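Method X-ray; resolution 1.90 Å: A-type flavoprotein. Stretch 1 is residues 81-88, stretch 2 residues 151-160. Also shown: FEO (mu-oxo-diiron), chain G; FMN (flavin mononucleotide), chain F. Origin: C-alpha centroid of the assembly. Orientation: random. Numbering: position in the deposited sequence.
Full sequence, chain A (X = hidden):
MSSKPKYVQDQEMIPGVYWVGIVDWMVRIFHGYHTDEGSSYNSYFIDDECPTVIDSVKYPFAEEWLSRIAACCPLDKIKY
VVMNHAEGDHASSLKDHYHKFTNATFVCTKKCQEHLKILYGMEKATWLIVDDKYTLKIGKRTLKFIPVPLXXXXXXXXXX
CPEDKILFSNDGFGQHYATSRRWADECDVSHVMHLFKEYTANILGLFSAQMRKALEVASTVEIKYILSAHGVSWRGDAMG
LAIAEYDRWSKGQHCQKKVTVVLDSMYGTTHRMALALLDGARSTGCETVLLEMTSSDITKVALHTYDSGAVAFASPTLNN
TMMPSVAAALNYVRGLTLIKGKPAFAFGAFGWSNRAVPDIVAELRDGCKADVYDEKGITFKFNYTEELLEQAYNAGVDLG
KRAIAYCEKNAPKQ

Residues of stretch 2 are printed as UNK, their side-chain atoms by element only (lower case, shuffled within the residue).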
ATOM      1  N   VAL A  81     -15.568 -21.448  31.255  1.00 12.84           N
ATOM      2  CA  VAL A  81     -15.020 -20.488  30.272  1.00 11.82           C
ATOM      3  C   VAL A  81     -15.852 -19.224  30.412  1.00 11.93           C
ATOM      4  O   VAL A  81     -17.057 -19.211  30.117  1.00 11.59           O
ATOM      5  CB  VAL A  81     -15.074 -21.012  28.837  1.00 12.35           C
ATOM      6  CG1 VAL A  81     -14.431 -19.992  27.874  1.00 12.25           C
ATOM      7  CG2 VAL A  81     -14.375 -22.366  28.734  1.00 11.80           C
ATOM      8  N   VAL A  82     -15.199 -18.178  30.897  1.00 11.76           N
ATOM      9  CA  VAL A  82     -15.825 -16.901  31.119  1.00 11.60           C
ATOM     10  C   VAL A  82     -15.649 -16.033  29.875  1.00 12.13           C
ATOM     11  O   VAL A  82     -14.521 -15.784  29.434  1.00 11.83           O
ATOM     12  CB  VAL A  82     -15.199 -16.172  32.324  1.00 12.18           C
ATOM     13  CG1 VAL A  82     -15.732 -14.750  32.444  1.00 12.34           C
ATOM     14  CG2 VAL A  82     -15.383 -16.975  33.648  1.00 11.34           C
ATOM     15  N   MET A  83     -16.769 -15.523  29.368  1.00 12.78           N
ATOM     16  CA  MET A  83     -16.795 -14.675  28.171  1.00 13.24           C
ATOM     17  C   MET A  83     -17.254 -13.263  28.510  1.00 13.77           C
ATOM     18  O   MET A  83     -18.360 -13.067  28.978  1.00 13.95           O
ATOM     19  CB  MET A  83     -17.711 -15.309  27.092  1.00 13.36           C
ATOM     20  CG  MET A  83     -17.197 -16.656  26.539  1.00 12.81           C
ATOM     21  SD  MET A  83     -15.546 -16.617  25.798  1.00 14.10           S
ATOM     22  CE  MET A  83     -15.832 -15.626  24.331  1.00 14.49           C
ATOM     23  N   ASN A  84     -16.371 -12.278  28.295  1.00 13.87           N
ATOM     24  CA  ASN A  84     -16.629 -10.904  28.697  1.00 13.38           C
ATOM     25  C   ASN A  84     -17.328 -10.131  27.601  1.00 13.37           C
ATOM     26  O   ASN A  84     -17.841  -9.041  27.854  1.00 13.27           O
ATOM     27  CB  ASN A  84     -15.290 -10.202  28.992  1.00 13.35           C
ATOM     28  CG  ASN A  84     -14.667 -10.656  30.292  1.00 15.72           C
ATOM     29  OD1 ASN A  84     -13.510 -11.125  30.324  1.00 19.92           O
ATOM     30  ND2 ASN A  84     -15.412 -10.523  31.367  1.00 12.51           N
ATOM     31  N   HIS A  85     -17.289 -10.659  26.372  1.00 13.02           N
ATOM     32  CA  HIS A  85     -17.578  -9.849  25.155  1.00 13.22           C
ATOM     33  C   HIS A  85     -17.748 -10.835  23.984  1.00 12.06           C
ATOM     34  O   HIS A  85     -17.037 -11.831  23.916  1.00 12.10           O
ATOM     35  CB  HIS A  85     -16.388  -8.896  24.969  1.00 13.14           C
ATOM     36  CG  HIS A  85     -16.488  -7.919  23.830  1.00 14.42           C
ATOM     37  ND1 HIS A  85     -17.646  -7.271  23.465  1.00 15.04           N
ATOM     38  CD2 HIS A  85     -15.508  -7.397  23.054  1.00 13.74           C
ATOM     39  CE1 HIS A  85     -17.392  -6.445  22.459  1.00 14.92           C
ATOM     40  NE2 HIS A  85     -16.098  -6.491  22.200  1.00 13.52           N
ATOM     41  N   ALA A  86     -18.698 -10.585  23.085  1.00 11.56           N
ATOM     42  CA  ALA A  86     -19.020 -11.560  22.056  1.00 11.64           C
ATOM     43  C   ALA A  86     -18.351 -11.253  20.708  1.00 12.09           C
ATOM     44  O   ALA A  86     -18.487 -12.028  19.758  1.00 11.24           O
ATOM     45  CB  ALA A  86     -20.544 -11.650  21.875  1.00 12.57           C
ATOM     46  N   GLU A  87     -17.643 -10.122  20.620  1.00 11.71           N
ATOM     47  CA  GLU A  87     -16.972  -9.755  19.369  1.00 12.20           C
ATOM     48  C   GLU A  87     -15.993 -10.849  18.922  1.00 12.19           C
ATOM     49  O   GLU A  87     -15.337 -11.502  19.764  1.00 11.99           O
ATOM     50  CB  GLU A  87     -16.295  -8.371  19.461  1.00 11.17           C
ATOM     51  CG  GLU A  87     -15.988  -7.768  18.066  1.00 13.97           C
ATOM     52  CD  GLU A  87     -15.339  -6.422  18.158  1.00 14.17           C
ATOM     53  OE1 GLU A  87     -15.547  -5.745  19.188  1.00 14.93           O
ATOM     54  OE2 GLU A  87     -14.594  -6.065  17.215  1.00 18.86           O
ATOM     55  N   GLY A  88     -15.929 -11.069  17.605  1.00 11.11           N
ATOM     56  CA  GLY A  88     -15.133 -12.158  17.011  1.00 11.47           C
ATOM     57  C   GLY A  88     -13.681 -12.270  17.450  1.00 11.39           C
ATOM     58  O   GLY A  88     -13.154 -13.375  17.587  1.00 12.74           O
ATOM     59  N   UNK A 151     -19.410  -0.202  26.349  1.00 15.07           N
ATOM     60  CA  UNK A 151     -17.978   0.045  26.494  1.00 14.92           C
ATOM     61  C   UNK A 151     -17.216  -1.194  26.018  1.00 14.76           C
ATOM     62  O   UNK A 151     -16.581  -1.874  26.831  1.00 13.74           O
ATOM     63  c   UNK A 151     -16.183   2.402  27.602  1.00 14.40           C
ATOM     64  c   UNK A 151     -15.898   1.060  29.743  1.00 15.88           C
ATOM     65  c   UNK A 151     -17.611   0.387  27.964  1.00 15.02           C
ATOM     66  c   UNK A 151     -16.225   1.003  28.213  1.00 15.14           C
ATOM     67  N   UNK A 152     -17.269  -1.495  24.711  1.00 14.27           N
ATOM     68  CA  UNK A 152     -17.939  -0.673  23.694  1.00 14.57           C
ATOM     69  C   UNK A 152     -19.187  -1.344  23.062  1.00 15.18           C
ATOM     70  O   UNK A 152     -19.828  -0.743  22.181  1.00 14.38           O
ATOM     71  c   UNK A 152     -16.452  -1.511  21.827  1.00 15.32           C
ATOM     72  c   UNK A 152     -15.647  -2.540  22.197  1.00 16.88           C
ATOM     73  n   UNK A 152     -15.576  -3.400  21.131  1.00 18.02           N
ATOM     74  c   UNK A 152     -16.924  -0.318  22.585  1.00 15.66           C
ATOM     75  c   UNK A 152     -16.311  -2.921  20.138  1.00 19.24           C
ATOM     76  n   UNK A 152     -16.864  -1.787  20.539  1.00 19.10           N
ATOM     77  N   UNK A 153     -19.515  -2.582  23.466  1.00 13.29           N
ATOM     78  CA  UNK A 153     -20.732  -3.253  22.956  1.00 14.14           C
ATOM     79  C   UNK A 153     -21.771  -3.383  24.087  1.00 14.20           C
ATOM     80  O   UNK A 153     -21.392  -3.290  25.271  1.00 14.09           O
ATOM     81  c   UNK A 153     -19.388  -6.112  17.663  1.00 15.62           C
ATOM     82  c   UNK A 153     -19.943  -5.744  20.039  1.00 15.63           C
ATOM     83  c   UNK A 153     -19.544  -5.265  18.767  1.00 17.20           C
ATOM     84  n   UNK A 153     -19.360  -3.910  18.874  1.00 16.45           N
ATOM     85  c   UNK A 153     -20.005  -4.613  20.918  1.00 14.94           C
ATOM     86  c   UNK A 153     -20.210  -7.108  20.195  1.00 15.56           C
ATOM     87  c   UNK A 153     -19.626  -3.521  20.162  1.00 14.98           C
ATOM     88  c   UNK A 153     -20.378  -4.631  22.375  1.00 14.03           C
ATOM     89  c   UNK A 153     -20.062  -7.955  19.085  1.00 14.51           C
ATOM     90  c   UNK A 153     -19.655  -7.449  17.849  1.00 14.47           C
ATOM     91  N   UNK A 154     -23.067  -3.605  23.740  1.00 15.67           N
ATOM     92  CA  UNK A 154     -24.084  -3.888  24.779  1.00 15.61           C
ATOM     93  C   UNK A 154     -23.711  -5.054  25.696  1.00 16.46           C
ATOM     94  O   UNK A 154     -24.059  -5.029  26.881  1.00 17.38           O
ATOM     95  c   UNK A 154     -23.669  -3.594  22.390  1.00 15.13           C
ATOM     96  c   UNK A 154     -25.350  -4.214  23.960  1.00 15.67           C
ATOM     97  c   UNK A 154     -25.163  -3.420  22.689  1.00 16.08           C
ATOM     98  N   UNK A 155     -22.986  -6.051  25.169  1.00 15.70           N
ATOM     99  CA  UNK A 155     -22.578  -7.234  25.959  1.00 16.09           C
ATOM    100  C   UNK A 155     -21.277  -7.100  26.762  1.00 15.52           C
ATOM    101  O   UNK A 155     -20.870  -8.060  27.451  1.00 16.51           O
ATOM    102  o   UNK A 155     -20.277  -8.008  24.018  1.00 19.40           O
ATOM    103  c   UNK A 155     -22.397  -8.438  25.027  1.00 16.24           C
ATOM    104  o   UNK A 155     -22.040  -7.943  22.738  1.00 24.09           O
ATOM    105  c   UNK A 155     -21.500  -8.123  23.847  1.00 18.26           C
ATOM    106  N   UNK A 156     -20.579  -5.970  26.628  1.00 14.03           N
ATOM    107  CA  UNK A 156     -19.237  -5.817  27.208  1.00 13.32           C
ATOM    108  C   UNK A 156     -19.274  -5.936  28.739  1.00 13.42           C
ATOM    109  O   UNK A 156     -20.152  -5.372  29.398  1.00 12.46           O
ATOM    110  c   UNK A 156     -18.587  -4.496  26.779  1.00 13.45           C
ATOM    111  o   UNK A 156     -18.478  -4.462  25.356  1.00 12.81           O
ATOM    112  N   UNK A 157     -18.314  -6.674  29.280  1.00 12.53           N
ATOM    113  CA  UNK A 157     -18.283  -6.998  30.701  1.00 13.93           C
ATOM    114  C   UNK A 157     -16.823  -6.963  31.137  1.00 13.49           C
ATOM    115  O   UNK A 157     -15.939  -7.218  30.304  1.00 13.76           O
ATOM    116  o   UNK A 157     -19.992  -8.695  30.123  1.00 16.39           O
ATOM    117  c   UNK A 157     -18.822  -8.459  30.936  1.00 14.00           C
ATOM    118  c   UNK A 157     -19.162  -8.704  32.414  1.00 13.90           C
ATOM    119  N   UNK A 158     -16.573  -6.646  32.412  1.00 12.63           N
ATOM    120  CA  UNK A 158     -15.293  -6.935  33.071  1.00 12.65           C
ATOM    121  C   UNK A 158     -15.481  -8.069  34.100  1.00 12.27           C
ATOM    122  O   UNK A 158     -16.574  -8.232  34.668  1.00 12.35           O
ATOM    123  c   UNK A 158     -14.764  -5.751  33.883  1.00 11.74           C
ATOM    124  c   UNK A 158     -13.815  -2.119  31.719  1.00 13.74           C
ATOM    125  c   UNK A 158     -13.980  -3.314  31.025  1.00 15.64           C
ATOM    126  c   UNK A 158     -13.973  -2.091  33.121  1.00 14.15           C
ATOM    127  c   UNK A 158     -14.297  -4.501  31.704  1.00 13.24           C
ATOM    128  c   UNK A 158     -14.291  -3.288  33.800  1.00 15.12           C
ATOM    129  c   UNK A 158     -14.454  -4.499  33.102  1.00 13.73           C
ATOM    130  N   UNK A 159     -14.417  -8.828  34.348  1.00 12.09           N
ATOM    131  CA  UNK A 159     -14.422  -9.864  35.403  1.00 11.99           C
ATOM    132  C   UNK A 159     -13.412  -9.490  36.466  1.00 12.79           C
ATOM    133  O   UNK A 159     -12.275  -9.093  36.184  1.00 12.68           O
ATOM    134  o   UNK A 159     -15.164 -11.605  33.873  1.00 12.94           O
ATOM    135  c   UNK A 159     -14.167 -11.291  34.835  1.00 12.04           C
ATOM    136  c   UNK A 159     -14.193 -12.367  35.937  1.00 11.68           C
ATOM    137  N   UNK A 160     -13.839  -9.576  37.719  1.00 13.01           N
ATOM    138  CA  UNK A 160     -13.003  -9.125  38.803  1.00 12.70           C
ATOM    139  C   UNK A 160     -12.756 -10.265  39.802  1.00 13.75           C
ATOM    140  O   UNK A 160     -13.695 -10.955  40.200  1.00 13.50           O
ATOM    141  c   UNK A 160     -12.915  -7.512  40.741  1.00 14.06           C
ATOM    142  c   UNK A 160     -12.787  -7.326  43.171  1.00 13.51           C
ATOM    143  c   UNK A 160     -13.655  -7.915  39.485  1.00 12.90           C
ATOM    144  c   UNK A 160     -13.485  -7.699  42.015  1.00 15.23           C
ATOM    145  c   UNK A 160     -10.919  -6.617  41.824  1.00 12.48           C
ATOM    146  c   UNK A 160     -11.629  -6.974  40.669  1.00 14.61           C
ATOM    147  c   UNK A 160     -11.521  -6.790  43.072  1.00 13.27           C
ATOM    148  o   UNK A 160     -10.816  -6.424  44.200  1.00 14.16           O
TER
HETATM  149 FE1  FEO G 701     -11.320  -6.581  21.034  1.00 11.41          FE
HETATM  150 FE2  FEO G 701     -14.531  -5.304  21.003  1.00 14.54          FE
HETATM  151  O   FEO G 701     -13.126  -6.769  20.692  1.00 11.74           O
HETATM  152  N1  FMN F 601     -23.586  -1.552  15.686  1.00 19.68           N
HETATM  153  C2  FMN F 601     -24.522  -0.573  15.844  1.00 19.27           C
HETATM  154  O2  FMN F 601     -25.727  -0.853  15.735  1.00 20.57           O
HETATM  155  N3  FMN F 601     -24.125   0.714  16.155  1.00 19.73           N
HETATM  156  C4  FMN F 601     -22.785   1.048  16.271  1.00 19.31           C
HETATM  157  O4  FMN F 601     -22.501   2.236  16.411  1.00 16.51           O
HETATM  158  C4A FMN F 601     -21.813   0.046  16.097  1.00 18.17           C
HETATM  159  N5  FMN F 601     -20.453   0.303  16.233  1.00 18.96           N
HETATM  160  C5A FMN F 601     -19.543  -0.735  16.063  1.00 20.41           C
HETATM  161  C6  FMN F 601     -18.171  -0.492  16.194  1.00 20.29           C
HETATM  162  C7  FMN F 601     -17.234  -1.526  16.020  1.00 20.32           C
HETATM  163  C7M FMN F 601     -15.796  -1.249  16.373  1.00 22.03           C
HETATM  164  C8  FMN F 601     -17.665  -2.817  15.721  1.00 19.96           C
HETATM  165  C8M FMN F 601     -16.691  -3.929  15.419  1.00 21.77           C
HETATM  166  C9  FMN F 601     -19.031  -3.064  15.594  1.00 19.80           C
HETATM  167  C9A FMN F 601     -19.975  -2.034  15.762  1.00 19.23           C
HETATM  168  N10 FMN F 601     -21.339  -2.285  15.622  1.00 19.59           N
HETATM  169  C10 FMN F 601     -22.244  -1.263  15.814  1.00 19.73           C
HETATM  170  C1' FMN F 601     -21.864  -3.652  15.301  1.00 20.22           C
HETATM  171  C2' FMN F 601     -21.684  -4.014  13.828  1.00 20.40           C
HETATM  172  O2' FMN F 601     -22.498  -3.218  12.970  1.00 19.57           O
HETATM  173  C3' FMN F 601     -21.951  -5.519  13.743  1.00 20.66           C
HETATM  174  O3' FMN F 601     -20.821  -6.175  14.298  1.00 20.13           O
HETATM  175  C4' FMN F 601     -22.172  -6.049  12.342  1.00 19.49           C
HETATM  176  O4' FMN F 601     -22.657  -7.383  12.417  1.00 22.70           O
HETATM  177  C5' FMN F 601     -20.883  -6.056  11.529  1.00 21.09           C
HETATM  178  O5' FMN F 601     -21.193  -6.348  10.177  1.00 16.94           O
HETATM  179  P   FMN F 601     -20.093  -7.073   9.283  1.00 20.20           P
HETATM  180  O1P FMN F 601     -20.547  -6.888   7.845  1.00 17.49           O
HETATM  181  O2P FMN F 601     -18.780  -6.395   9.548  1.00 20.92           O
HETATM  182  O3P FMN F 601     -19.983  -8.549   9.624  1.00 17.30           O
HETATM  183  O   HOH W   1     -20.414 -11.410  29.875  1.00 14.35           O

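Position 151 carries four side-chain carbons, forked at the second, and its side chain is out of reach of stretch 1; it is Leu-151. The peptide bond that follows is cis. Position 152 has one carbon leading to a five-membered ring of three carbons and two nitrogens, and one ring nitrogen lies 3.0 Å from Glu-87 OE1; this is the imidazole of His-152. Its NE2 binds FE2 of the mu-oxo-diiron centre at 2.2 Å, and the same iron takes His-85 NE2 at 2.3 Å and Glu-87 OE1 at 2.1 Å. The short gap between Glu-87 OE1 and His-152 NE2 therefore reflects shared coordination rather than a hydrogen bond.

At position 153 one carbon bears fused five- and six-membered rings holding eight carbons and one nitrogen, packed against Glu-87 and the His-85 ring, which defines Trp-153. Glu-87 CB sits over the face of its six-membered ring, 4.0 Å from the centroid, while the edge of the His-85 ring is directed at the face of its five-membered ring in an offset edge-to-face arrangement.

Three carbons at position 154 close a ring onto the backbone nitrogen, pointing away from stretch 1 and making no contact with it: Pro-154. Position 155 shows two carbons, the second carrying two oxygens, one of which faces both an imidazole nitrogen and a backbone nitrogen. This is Asp-155, whose OD1 accepts hydrogen bonds from His-85 ND1 (2.8 Å) and Ala-86 N (3.2 Å).

Position 156 has one carbon and one oxygen, the oxygen 3.5 Å from His-85 ND1 at an angle too poor for a hydrogen bond; hence Ser-156. It closes a type I turn begun at Trp-153, and its OG accepts a hydrogen bond from Trp-153 N at 2.9 Å.

A carbon carrying one oxygen and one carbon marks position 157, near the backbone oxygen of Asn-84; with this branching it is Thr-157. Thr-157 N donates a weak hydrogen bond to Asn-84 O (2.8 Å, 117°), and a water joins Thr-157 OG1 to Met-83 O, donating to both at 2.8 Å.

One carbon and a six-carbon ring, directed away, identify position 158 as Phe-158. Position 159 repeats the branched pattern, its oxygen 3.5 Å from Val-82 CG1, and is Thr-159. Position 160, one carbon then a six-carbon ring bearing an oxygen, is out of reach: Tyr-160.

Asn-84 and His-85 thus carry most of the contact on stretch 1. Iron holds His-85 NE2 while Asp-155 OD1 accepts from ND1, fixing the imidazole at both nitrogens. Shared coordination at FE2 and the packing of Glu-87 on Trp-153 join the loops.

Stretch 2 151-160: LHWPDSTFTY
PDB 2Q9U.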